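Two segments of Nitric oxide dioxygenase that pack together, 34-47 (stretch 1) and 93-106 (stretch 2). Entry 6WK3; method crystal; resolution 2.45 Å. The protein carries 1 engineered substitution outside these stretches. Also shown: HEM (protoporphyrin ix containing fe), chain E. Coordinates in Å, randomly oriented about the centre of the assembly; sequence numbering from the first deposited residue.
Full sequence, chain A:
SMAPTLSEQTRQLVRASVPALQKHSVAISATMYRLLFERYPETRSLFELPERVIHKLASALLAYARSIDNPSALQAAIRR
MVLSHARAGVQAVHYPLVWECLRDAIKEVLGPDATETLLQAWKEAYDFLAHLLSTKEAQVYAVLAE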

ATOM      1  N   ARG A  34      13.170   6.697 -14.950  1.00 52.20           N
ATOM      2  CA  ARG A  34      14.462   7.382 -14.985  1.00 53.41           C
ATOM      3  C   ARG A  34      14.303   8.839 -15.391  1.00 53.41           C
ATOM      4  O   ARG A  34      14.958   9.720 -14.825  1.00 56.46           O
ATOM      5  CB  ARG A  34      15.425   6.662 -15.927  1.00 45.24           C
ATOM      6  CG  ARG A  34      15.812   5.292 -15.409  1.00 48.54           C
ATOM      7  CD  ARG A  34      16.723   4.534 -16.353  1.00 49.85           C
ATOM      8  NE  ARG A  34      16.876   3.161 -15.887  1.00 51.32           N
ATOM      9  CZ  ARG A  34      16.549   2.081 -16.587  1.00 53.05           C
ATOM     10  NH1 ARG A  34      16.064   2.198 -17.820  1.00 49.05           N
ATOM     11  NH2 ARG A  34      16.722   0.879 -16.056  1.00 51.33           N
ATOM     12  N   LEU A  35      13.431   9.111 -16.360  1.00 54.24           N
ATOM     13  CA  LEU A  35      13.143  10.493 -16.722  1.00 54.07           C
ATOM     14  C   LEU A  35      12.510  11.242 -15.557  1.00 55.30           C
ATOM     15  O   LEU A  35      12.776  12.431 -15.357  1.00 59.05           O
ATOM     16  CB  LEU A  35      12.236  10.531 -17.949  1.00 54.98           C
ATOM     17  CG  LEU A  35      12.825   9.910 -19.216  1.00 56.50           C
ATOM     18  CD1 LEU A  35      11.833  10.010 -20.370  1.00 54.05           C
ATOM     19  CD2 LEU A  35      14.138  10.574 -19.578  1.00 54.40           C
ATOM     20  N   LEU A  36      11.672  10.562 -14.772  1.00 58.90           N
ATOM     21  CA  LEU A  36      11.076  11.199 -13.602  1.00 57.87           C
ATOM     22  C   LEU A  36      12.118  11.427 -12.511  1.00 58.51           C
ATOM     23  O   LEU A  36      12.109  12.467 -11.842  1.00 57.48           O
ATOM     24  CB  LEU A  36       9.913  10.346 -13.084  1.00 56.55           C
ATOM     25  CG  LEU A  36       9.077  10.867 -11.914  1.00 56.89           C
ATOM     26  CD1 LEU A  36       8.082  11.909 -12.379  1.00 54.79           C
ATOM     27  CD2 LEU A  36       8.364   9.716 -11.210  1.00 54.78           C
ATOM     28  N   PHE A  37      13.024  10.461 -12.324  1.00 57.87           N
ATOM     29  CA  PHE A  37      14.103  10.603 -11.349  1.00 58.64           C
ATOM     30  C   PHE A  37      14.946  11.841 -11.637  1.00 60.33           C
ATOM     31  O   PHE A  37      15.300  12.588 -10.717  1.00 59.41           O
ATOM     32  CB  PHE A  37      14.968   9.336 -11.365  1.00 60.39           C
ATOM     33  CG  PHE A  37      15.964   9.235 -10.229  1.00 64.04           C
ATOM     34  CD1 PHE A  37      17.121  10.004 -10.216  1.00 68.21           C
ATOM     35  CD2 PHE A  37      15.761   8.331  -9.193  1.00 68.73           C
ATOM     36  CE1 PHE A  37      18.042   9.895  -9.175  1.00 68.63           C
ATOM     37  CE2 PHE A  37      16.682   8.212  -8.154  1.00 63.28           C
ATOM     38  CZ  PHE A  37      17.820   8.997  -8.146  1.00 61.36           C
ATOM     39  N   GLU A  38      15.265  12.088 -12.908  1.00 58.21           N
ATOM     40  CA  GLU A  38      16.185  13.163 -13.248  1.00 60.11           C
ATOM     41  C   GLU A  38      15.501  14.499 -13.519  1.00 59.25           C
ATOM     42  O   GLU A  38      16.152  15.541 -13.397  1.00 60.29           O
ATOM     43  CB  GLU A  38      17.042  12.759 -14.454  1.00 57.92           C
ATOM     44  CG  GLU A  38      16.353  12.822 -15.794  1.00 61.27           C
ATOM     45  CD  GLU A  38      17.135  12.102 -16.888  1.00 67.10           C
ATOM     46  OE1 GLU A  38      17.700  11.019 -16.610  1.00 64.27           O
ATOM     47  OE2 GLU A  38      17.177  12.618 -18.027  1.00 71.77           O
ATOM     48  N   ARG A  39      14.216  14.513 -13.863  1.00 58.49           N
ATOM     49  CA  ARG A  39      13.566  15.790 -14.135  1.00 57.00           C
ATOM     50  C   ARG A  39      12.876  16.381 -12.915  1.00 61.46           C
ATOM     51  O   ARG A  39      12.757  17.609 -12.817  1.00 62.10           O
ATOM     52  CB  ARG A  39      12.556  15.639 -15.270  1.00 57.57           C
ATOM     53  CG  ARG A  39      13.192  15.366 -16.614  1.00 59.31           C
ATOM     54  CD  ARG A  39      12.134  15.154 -17.679  1.00 58.05           C
ATOM     55  NE  ARG A  39      12.696  14.562 -18.887  1.00 62.36           N
ATOM     56  CZ  ARG A  39      12.008  14.353 -20.004  1.00 60.91           C
ATOM     57  NH1 ARG A  39      10.724  14.688 -20.069  1.00 61.74           N
ATOM     58  NH2 ARG A  39      12.603  13.811 -21.055  1.00 60.36           N
ATOM     59  N   TYR A  40      12.425  15.546 -11.983  1.00 64.30           N
ATOM     60  CA  TYR A  40      11.695  16.002 -10.799  1.00 61.40           C
ATOM     61  C   TYR A  40      12.221  15.257  -9.585  1.00 62.08           C
ATOM     62  O   TYR A  40      11.607  14.296  -9.105  1.00 61.45           O
ATOM     63  CB  TYR A  40      10.190  15.805 -10.976  1.00 59.28           C
ATOM     64  CG  TYR A  40       9.689  16.454 -12.238  1.00 60.15           C
ATOM     65  CD1 TYR A  40       9.486  17.826 -12.296  1.00 58.18           C
ATOM     66  CD2 TYR A  40       9.455  15.706 -13.384  1.00 57.30           C
ATOM     67  CE1 TYR A  40       9.042  18.432 -13.452  1.00 56.66           C
ATOM     68  CE2 TYR A  40       9.016  16.303 -14.546  1.00 58.26           C
ATOM     69  CZ  TYR A  40       8.811  17.666 -14.574  1.00 59.75           C
ATOM     70  OH  TYR A  40       8.367  18.267 -15.726  1.00 65.63           O
ATOM     71  N   PRO A  41      13.371  15.684  -9.056  1.00 64.89           N
ATOM     72  CA  PRO A  41      13.986  14.954  -7.937  1.00 61.95           C
ATOM     73  C   PRO A  41      13.146  14.928  -6.673  1.00 58.24           C
ATOM     74  O   PRO A  41      13.347  14.040  -5.838  1.00 62.37           O
ATOM     75  CB  PRO A  41      15.306  15.707  -7.714  1.00 63.28           C
ATOM     76  CG  PRO A  41      15.583  16.388  -9.013  1.00 62.36           C
ATOM     77  CD  PRO A  41      14.239  16.762  -9.559  1.00 65.89           C
ATOM     78  N   GLU A  42      12.216  15.870  -6.498  1.00 62.79           N
ATOM     79  CA  GLU A  42      11.354  15.832  -5.322  1.00 65.88           C
ATOM     80  C   GLU A  42      10.572  14.525  -5.237  1.00 65.94           C
ATOM     81  O   GLU A  42      10.241  14.074  -4.134  1.00 69.85           O
ATOM     82  CB  GLU A  42      10.395  17.022  -5.335  1.00 66.65           C
ATOM     83  N   THR A  43      10.295  13.891  -6.383  1.00 65.72           N
ATOM     84  CA  THR A  43       9.461  12.696  -6.416  1.00 64.06           C
ATOM     85  C   THR A  43      10.202  11.423  -6.032  1.00 64.12           C
ATOM     86  O   THR A  43       9.546  10.419  -5.736  1.00 63.68           O
ATOM     87  CB  THR A  43       8.859  12.492  -7.808  1.00 64.81           C
ATOM     88  OG1 THR A  43       9.892  12.091  -8.719  1.00 60.81           O
ATOM     89  CG2 THR A  43       8.190  13.766  -8.307  1.00 60.22           C
ATOM     90  N   ARG A  44      11.538  11.417  -6.048  1.00 77.25           N
ATOM     91  CA  ARG A  44      12.247  10.178  -5.743  1.00 74.26           C
ATOM     92  C   ARG A  44      12.029   9.747  -4.302  1.00 75.61           C
ATOM     93  O   ARG A  44      12.138   8.557  -3.990  1.00 73.30           O
ATOM     94  CB  ARG A  44      13.740  10.324  -6.015  1.00 58.21           C
ATOM     95  CG  ARG A  44      14.090  11.292  -7.111  1.00 58.50           C
ATOM     96  CD  ARG A  44      15.539  11.735  -6.973  1.00 58.52           C
ATOM     97  NE  ARG A  44      15.999  12.460  -8.154  1.00 58.82           N
ATOM     98  CZ  ARG A  44      17.213  12.985  -8.283  1.00 58.92           C
ATOM     99  NH1 ARG A  44      18.092  12.864  -7.296  1.00 58.75           N
ATOM    100  NH2 ARG A  44      17.544  13.631  -9.397  1.00 59.22           N
ATOM    101  N   SER A  45      11.724  10.695  -3.414  1.00 66.98           N
ATOM    102  CA  SER A  45      11.401  10.368  -2.030  1.00 66.35           C
ATOM    103  C   SER A  45      10.161   9.492  -1.910  1.00 68.06           C
ATOM    104  O   SER A  45       9.937   8.899  -0.849  1.00 64.78           O
ATOM    105  CB  SER A  45      11.194  11.651  -1.223  1.00 63.28           C
ATOM    106  OG  SER A  45      12.076  12.676  -1.654  1.00 73.11           O
ATOM    107  N   LEU A  46       9.357   9.387  -2.966  1.00 62.47           N
ATOM    108  CA  LEU A  46       8.111   8.639  -2.895  1.00 60.26           C
ATOM    109  C   LEU A  46       8.295   7.143  -3.123  1.00 57.40           C
ATOM    110  O   LEU A  46       7.445   6.362  -2.684  1.00 57.90           O
ATOM    111  CB  LEU A  46       7.117   9.202  -3.911  1.00 60.03           C
ATOM    112  CG  LEU A  46       6.833  10.699  -3.784  1.00 60.59           C
ATOM    113  CD1 LEU A  46       5.992  11.190  -4.947  1.00 59.49           C
ATOM    114  CD2 LEU A  46       6.135  10.997  -2.477  1.00 59.85           C
ATOM    115  N   PHE A  47       9.382   6.723  -3.768  1.00 56.81           N
ATOM    116  CA  PHE A  47       9.551   5.336  -4.204  1.00 55.12           C
ATOM    117  C   PHE A  47      10.424   4.570  -3.212  1.00 59.71           C
ATOM    118  O   PHE A  47      11.648   4.723  -3.200  1.00 60.61           O
ATOM    119  CB  PHE A  47      10.146   5.293  -5.606  1.00 56.16           C
ATOM    120  CG  PHE A  47       9.250   5.871  -6.656  1.00 59.93           C
ATOM    121  CD1 PHE A  47       9.253   7.230  -6.915  1.00 57.37           C
ATOM    122  CD2 PHE A  47       8.400   5.055  -7.381  1.00 57.98           C
ATOM    123  CE1 PHE A  47       8.427   7.762  -7.883  1.00 59.78           C
ATOM    124  CE2 PHE A  47       7.574   5.582  -8.345  1.00 57.35           C
ATOM    125  CZ  PHE A  47       7.585   6.937  -8.597  1.00 59.80           C
ATOM    126  N   VAL A  93      -0.964  17.056  -8.381  1.00 56.99           N
ATOM    127  CA  VAL A  93      -0.093  17.785  -9.301  1.00 58.29           C
ATOM    128  C   VAL A  93       1.059  16.945  -9.827  1.00 55.95           C
ATOM    129  O   VAL A  93       1.774  17.394 -10.733  1.00 64.43           O
ATOM    130  CB  VAL A  93       0.456  19.055  -8.630  1.00 61.51           C
ATOM    131  CG1 VAL A  93      -0.618  20.138  -8.615  1.00 61.51           C
ATOM    132  CG2 VAL A  93       0.941  18.745  -7.220  1.00 57.55           C
ATOM    133  N   HIS A  94       1.262  15.739  -9.294  1.00 55.22           N
ATOM    134  CA  HIS A  94       2.292  14.859  -9.835  1.00 54.65           C
ATOM    135  C   HIS A  94       1.873  14.252 -11.168  1.00 57.08           C
ATOM    136  O   HIS A  94       2.733  13.938 -12.000  1.00 58.47           O
ATOM    137  CB  HIS A  94       2.613  13.746  -8.838  1.00 54.52           C
ATOM    138  CG  HIS A  94       3.324  14.217  -7.608  1.00 58.92           C
ATOM    139  ND1 HIS A  94       2.960  13.816  -6.340  1.00 55.25           N
ATOM    140  CD2 HIS A  94       4.379  15.051  -7.451  1.00 52.39           C
ATOM    141  CE1 HIS A  94       3.762  14.381  -5.455  1.00 56.21           C
ATOM    142  NE2 HIS A  94       4.631  15.135  -6.103  1.00 57.45           N
ATOM    143  N   TYR A  95       0.569  14.076 -11.386  1.00 55.85           N
ATOM    144  CA  TYR A  95       0.106  13.362 -12.574  1.00 55.44           C
ATOM    145  C   TYR A  95       0.538  14.000 -13.889  1.00 54.59           C
ATOM    146  O   TYR A  95       0.896  13.247 -14.811  1.00 53.87           O
ATOM    147  CB  TYR A  95      -1.418  13.195 -12.508  1.00 52.81           C
ATOM    148  CG  TYR A  95      -1.813  12.107 -11.544  1.00 52.04           C
ATOM    149  CD1 TYR A  95      -1.845  10.780 -11.947  1.00 50.93           C
ATOM    150  CD2 TYR A  95      -2.100  12.398 -10.215  1.00 49.01           C
ATOM    151  CE1 TYR A  95      -2.179   9.774 -11.064  1.00 48.52           C
ATOM    152  CE2 TYR A  95      -2.438  11.398  -9.324  1.00 53.48           C
ATOM    153  CZ  TYR A  95      -2.480  10.088  -9.758  1.00 51.56           C
ATOM    154  OH  TYR A  95      -2.812   9.081  -8.885  1.00 51.33           O
ATOM    155  N   PRO A  96       0.533  15.328 -14.061  1.00 57.20           N
ATOM    156  CA  PRO A  96       1.111  15.879 -15.298  1.00 57.20           C
ATOM    157  C   PRO A  96       2.579  15.532 -15.479  1.00 59.68           C
ATOM    158  O   PRO A  96       3.020  15.329 -16.618  1.00 58.96           O
ATOM    159  CB  PRO A  96       0.898  17.391 -15.140  1.00 56.37           C
ATOM    160  CG  PRO A  96      -0.270  17.509 -14.243  1.00 57.46           C
ATOM    161  CD  PRO A  96      -0.137  16.374 -13.267  1.00 58.72           C
ATOM    162  N   LEU A  97       3.346  15.435 -14.389  1.00 56.31           N
ATOM    163  CA  LEU A  97       4.770  15.130 -14.513  1.00 57.19           C
ATOM    164  C   LEU A  97       4.991  13.717 -15.027  1.00 56.69           C
ATOM    165  O   LEU A  97       5.856  13.490 -15.883  1.00 58.65           O
ATOM    166  CB  LEU A  97       5.479  15.310 -13.170  1.00 56.45           C
ATOM    167  CG  LEU A  97       5.010  16.452 -12.274  1.00 59.66           C
ATOM    168  CD1 LEU A  97       5.778  16.432 -10.959  1.00 56.80           C
ATOM    169  CD2 LEU A  97       5.175  17.782 -12.991  1.00 57.55           C
ATOM    170  N   VAL A  98       4.227  12.751 -14.512  1.00 54.38           N
ATOM    171  CA  VAL A  98       4.412  11.370 -14.937  1.00 53.88           C
ATOM    172  C   VAL A  98       3.926  11.177 -16.367  1.00 51.89           C
ATOM    173  O   VAL A  98       4.481  10.359 -17.110  1.00 53.67           O
ATOM    174  CB  VAL A  98       3.719  10.412 -13.950  1.00 56.29           C
ATOM    175  CG1 VAL A  98       3.618   9.005 -14.528  1.00 52.08           C
ATOM    176  CG2 VAL A  98       4.483  10.390 -12.645  1.00 50.18           C
ATOM    177  N   TRP A  99       2.915  11.933 -16.798  1.00 52.03           N
ATOM    178  CA  TRP A  99       2.526  11.854 -18.203  1.00 56.14           C
ATOM    179  C   TRP A  99       3.635  12.385 -19.098  1.00 53.96           C
ATOM    180  O   TRP A  99       3.957  11.785 -20.131  1.00 53.04           O
ATOM    181  CB  TRP A  99       1.235  12.621 -18.483  1.00 54.12           C
ATOM    182  CG  TRP A  99       1.134  12.873 -19.951  1.00 53.04           C
ATOM    183  CD1 TRP A  99       1.165  14.082 -20.587  1.00 52.26           C
ATOM    184  CD2 TRP A  99       1.055  11.879 -20.981  1.00 51.54           C
ATOM    185  NE1 TRP A  99       1.090  13.900 -21.946  1.00 55.14           N
ATOM    186  CE2 TRP A  99       1.023  12.558 -22.214  1.00 52.36           C
ATOM    187  CE3 TRP A  99       1.006  10.480 -20.979  1.00 52.71           C
ATOM    188  CZ2 TRP A  99       0.944  11.887 -23.431  1.00 52.94           C
ATOM    189  CZ3 TRP A  99       0.918   9.819 -22.188  1.00 52.26           C
ATOM    190  CH2 TRP A  99       0.891  10.521 -23.397  1.00 54.04           C
ATOM    191  N   GLU A 100       4.214  13.530 -18.728  1.00 55.06           N
ATOM    192  CA  GLU A 100       5.328  14.092 -19.487  1.00 58.15           C
ATOM    193  C   GLU A 100       6.430  13.056 -19.688  1.00 55.19           C
ATOM    194  O   GLU A 100       6.899  12.835 -20.810  1.00 54.98           O
ATOM    195  CB  GLU A 100       5.868  15.330 -18.766  1.00 58.14           C
ATOM    196  CG  GLU A 100       7.060  15.978 -19.443  1.00 72.66           C
ATOM    197  CD  GLU A 100       7.922  16.768 -18.473  1.00 76.05           C
ATOM    198  OE1 GLU A 100       9.158  16.573 -18.479  1.00 75.63           O
ATOM    199  OE2 GLU A 100       7.363  17.582 -17.705  1.00 77.02           O
ATOM    200  N   CYS A 101       6.828  12.386 -18.603  1.00 55.57           N
ATOM    201  CA  CYS A 101       7.875  11.372 -18.686  1.00 53.85           C
ATOM    202  C   CYS A 101       7.411  10.126 -19.427  1.00 56.64           C
ATOM    203  O   CYS A 101       8.219   9.474 -20.101  1.00 55.96           O
ATOM    204  CB  CYS A 101       8.359  11.010 -17.282  1.00 53.29           C
ATOM    205  SG  CYS A 101       8.944  12.441 -16.329  1.00 62.96           S
ATOM    206  N   LEU A 102       6.126   9.778 -19.315  1.00 54.19           N
ATOM    207  CA  LEU A 102       5.607   8.612 -20.023  1.00 53.44           C
ATOM    208  C   LEU A 102       5.504   8.873 -21.521  1.00 53.92           C
ATOM    209  O   LEU A 102       5.766   7.977 -22.334  1.00 54.05           O
ATOM    210  CB  LEU A 102       4.245   8.220 -19.448  1.00 57.54           C
ATOM    211  CG  LEU A 102       3.451   7.119 -20.155  1.00 53.79           C
ATOM    212  CD1 LEU A 102       4.240   5.821 -20.200  1.00 52.35           C
ATOM    213  CD2 LEU A 102       2.100   6.911 -19.473  1.00 54.03           C
ATOM    214  N   ARG A 103       5.117  10.091 -21.907  1.00 53.50           N
ATOM    215  CA  ARG A 103       5.082  10.444 -23.323  1.00 55.52           C
ATOM    216  C   ARG A 103       6.457  10.282 -23.955  1.00 56.80           C
ATOM    217  O   ARG A 103       6.601   9.653 -25.009  1.00 57.25           O
ATOM    218  CB  ARG A 103       4.577  11.877 -23.499  1.00 56.49           C
ATOM    219  CG  ARG A 103       4.217  12.231 -24.934  1.00 58.84           C
ATOM    220  CD  ARG A 103       4.680  13.629 -25.318  1.00 64.17           C
ATOM    221  NE  ARG A 103       4.311  14.648 -24.338  1.00 63.99           N
ATOM    222  CZ  ARG A 103       5.187  15.417 -23.699  1.00 67.32           C
ATOM    223  NH1 ARG A 103       6.484  15.277 -23.933  1.00 69.12           N
ATOM    224  NH2 ARG A 103       4.769  16.323 -22.823  1.00 64.83           N
ATOM    225  N   ASP A 104       7.486  10.832 -23.310  1.00 56.09           N
ATOM    226  CA  ASP A 104       8.831  10.755 -23.866  1.00 58.27           C
ATOM    227  C   ASP A 104       9.409   9.347 -23.762  1.00 56.41           C
ATOM    228  O   ASP A 104      10.250   8.966 -24.584  1.00 54.34           O
ATOM    229  CB  ASP A 104       9.737  11.780 -23.177  1.00 56.90           C
ATOM    230  CG  ASP A 104       9.278  13.219 -23.420  1.00 63.58           C
ATOM    231  OD1 ASP A 104       8.616  13.474 -24.452  1.00 68.17           O
ATOM    232  OD2 ASP A 104       9.572  14.095 -22.580  1.00 64.30           O
ATOM    233  N   ALA A 105       8.974   8.558 -22.775  1.00 55.83           N
ATOM    234  CA  ALA A 105       9.363   7.152 -22.746  1.00 51.45           C
ATOM    235  C   ALA A 105       8.813   6.411 -23.956  1.00 54.89           C
ATOM    236  O   ALA A 105       9.508   5.586 -24.560  1.00 55.43           O
ATOM    237  CB  ALA A 105       8.885   6.494 -21.453  1.00 53.45           C
ATOM    238  N   ILE A 106       7.564   6.698 -24.331  1.00 53.85           N
ATOM    239  CA  ILE A 106       6.980   6.071 -25.514  1.00 52.63           C
ATOM    240  C   ILE A 106       7.683   6.554 -26.779  1.00 51.94           C
ATOM    241  O   ILE A 106       7.992   5.757 -27.671  1.00 54.65           O
ATOM    242  CB  ILE A 106       5.462   6.335 -25.559  1.00 54.04           C
ATOM    243  CG1 ILE A 106       4.760   5.582 -24.426  1.00 51.01           C
ATOM    244  CG2 ILE A 106       4.882   5.915 -26.902  1.00 53.08           C
ATOM    245  CD1 ILE A 106       3.273   5.896 -24.288  1.00 50.03           C
TER
HETATM  246  CHA HEM E 201       2.678   2.602  -7.432  1.00 50.86           C
HETATM  247  CHB HEM E 201       0.425   2.892 -11.734  1.00 49.13           C
HETATM  248  CHC HEM E 201       0.702   7.708 -11.332  1.00 49.82           C
HETATM  249  CHD HEM E 201       4.195   7.172  -7.995  1.00 52.46           C
HETATM  250  C1A HEM E 201       1.996   2.257  -8.583  1.00 52.32           C
HETATM  251  C2A HEM E 201       1.556   0.931  -8.959  1.00 49.88           C
HETATM  252  C3A HEM E 201       0.943   1.008 -10.142  1.00 52.03           C
HETATM  253  C4A HEM E 201       0.960   2.389 -10.569  1.00 51.88           C
HETATM  254  CMA HEM E 201       0.321  -0.167 -10.922  1.00 46.11           C
HETATM  255  CAA HEM E 201       1.760  -0.352  -8.133  1.00 49.39           C
HETATM  256  CBA HEM E 201       0.561  -0.518  -7.208  1.00 50.84           C
HETATM  257  CGA HEM E 201       0.631  -1.859  -6.527  1.00 55.62           C
HETATM  258  O1A HEM E 201       1.135  -1.924  -5.379  1.00 56.03           O
HETATM  259  O2A HEM E 201       0.184  -2.868  -7.129  1.00 61.04           O
HETATM  260  C1B HEM E 201       0.243   4.234 -11.991  1.00 51.01           C
HETATM  261  C2B HEM E 201      -0.519   4.818 -13.077  1.00 53.59           C
HETATM  262  C3B HEM E 201      -0.430   6.156 -12.970  1.00 56.57           C
HETATM  263  C4B HEM E 201       0.379   6.455 -11.804  1.00 50.56           C
HETATM  264  CMB HEM E 201      -1.255   3.984 -14.147  1.00 50.59           C
HETATM  265  CAB HEM E 201      -1.070   7.258 -13.849  1.00 50.55           C
HETATM  266  CBB HEM E 201      -2.133   7.057 -14.629  1.00 53.54           C
HETATM  267  C1C HEM E 201       1.695   7.999 -10.418  1.00 54.32           C
HETATM  268  C2C HEM E 201       2.160   9.318 -10.058  1.00 52.83           C
HETATM  269  C3C HEM E 201       3.134   9.190  -9.153  1.00 54.22           C
HETATM  270  C4C HEM E 201       3.315   7.773  -8.875  1.00 50.74           C
HETATM  271  CMC HEM E 201       1.631  10.646 -10.642  1.00 52.96           C
HETATM  272  CAC HEM E 201       3.879  10.390  -8.529  1.00 54.18           C
HETATM  273  CBC HEM E 201       5.129  10.263  -8.090  1.00 55.54           C
HETATM  274  C1D HEM E 201       4.022   5.916  -7.441  1.00 49.92           C
HETATM  275  C2D HEM E 201       4.569   5.394  -6.202  1.00 55.15           C
HETATM  276  C3D HEM E 201       4.145   4.125  -6.063  1.00 51.11           C
HETATM  277  C4D HEM E 201       3.313   3.803  -7.196  1.00 48.43           C
HETATM  278  CMD HEM E 201       5.485   6.180  -5.238  1.00 48.31           C
HETATM  279  CAD HEM E 201       4.446   3.122  -4.926  1.00 47.09           C
HETATM  280  CBD HEM E 201       3.661   3.497  -3.675  1.00 52.36           C
HETATM  281  CGD HEM E 201       3.564   2.321  -2.733  1.00 56.94           C
HETATM  282  O1D HEM E 201       3.642   1.152  -3.200  1.00 56.25           O
HETATM  283  O2D HEM E 201       3.388   2.563  -1.509  1.00 56.80           O
HETATM  284  NA  HEM E 201       1.614   3.119  -9.591  1.00 51.51           N
HETATM  285  NB  HEM E 201       0.770   5.262 -11.239  1.00 53.95           N
HETATM  286  NC  HEM E 201       2.423   7.088  -9.676  1.00 53.81           N
HETATM  287  ND  HEM E 201       3.268   4.913  -8.008  1.00 52.44           N
HETATM  288 FE   HEM E 201       2.114   5.085  -9.692  1.00 62.87          FE

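The last turns of the helix ending at Arg 39 cross the helix of stretch 2 at 127° between their N-to-C directions, with the axes 9.0 Å apart at closest approach. The backbones come nearest where Leu 35 meets Cys 101, their CA atoms 5.7 Å apart. At this close approach Cys 101 brings a small side chain: CB of Leu 35 lies 4.0 Å from CB of Cys 101, while Leu 35 CD1 reaches along the partner helix to 3.9 Å from Asp 104 CB. Leu 36 starts sideways, but its t rotamer carries the branched end inward, placing CD1 3.9 Å from Val 98 CG2; Leu 36 CB also rests 4.0 Å from the sulfur, Cys 101 SG.

One turn after Leu 35, Arg 39 points toward stretch 2 with an extended chain that can deliver its charge to two carboxylates one helical turn apart. Arg 39 NH1 makes salt-bridging hydrogen bonds of 2.9 Å to Glu 100 OE1 and 2.8 Å to Asp 104 OD2, both acceptors near the guanidinium plane.

Tyr 40, where helical geometry breaks, serves two chemistries at once. One face of its ring covers Leu 97, whose CD2 lies 4.2 Å from the centroid of the Tyr 40 ring in a CH-pi contact; Cys 101 SG sits at the ring edge. The hydroxyl, at the far end, donates a very short hydrogen bond from Tyr 40 OH to Glu 100 OE2, 2.3 Å. Glu 100 thus engages both Arg 39 and Tyr 40.

Beyond the helix, Thr 43 bonds its OG1 to Tyr 40 O at 2.8 Å, satisfying the buried hydroxyl and leaving its methyl, CG2, 4.1 Å from His 94 CD2. Leu 46 completes the contact by laying CD1 over a face of the imidazole, 3.9 Å from His 94 CE1. Here the interface adjoins the heme: His 94 CB is 3.6 Å from HEM CAC.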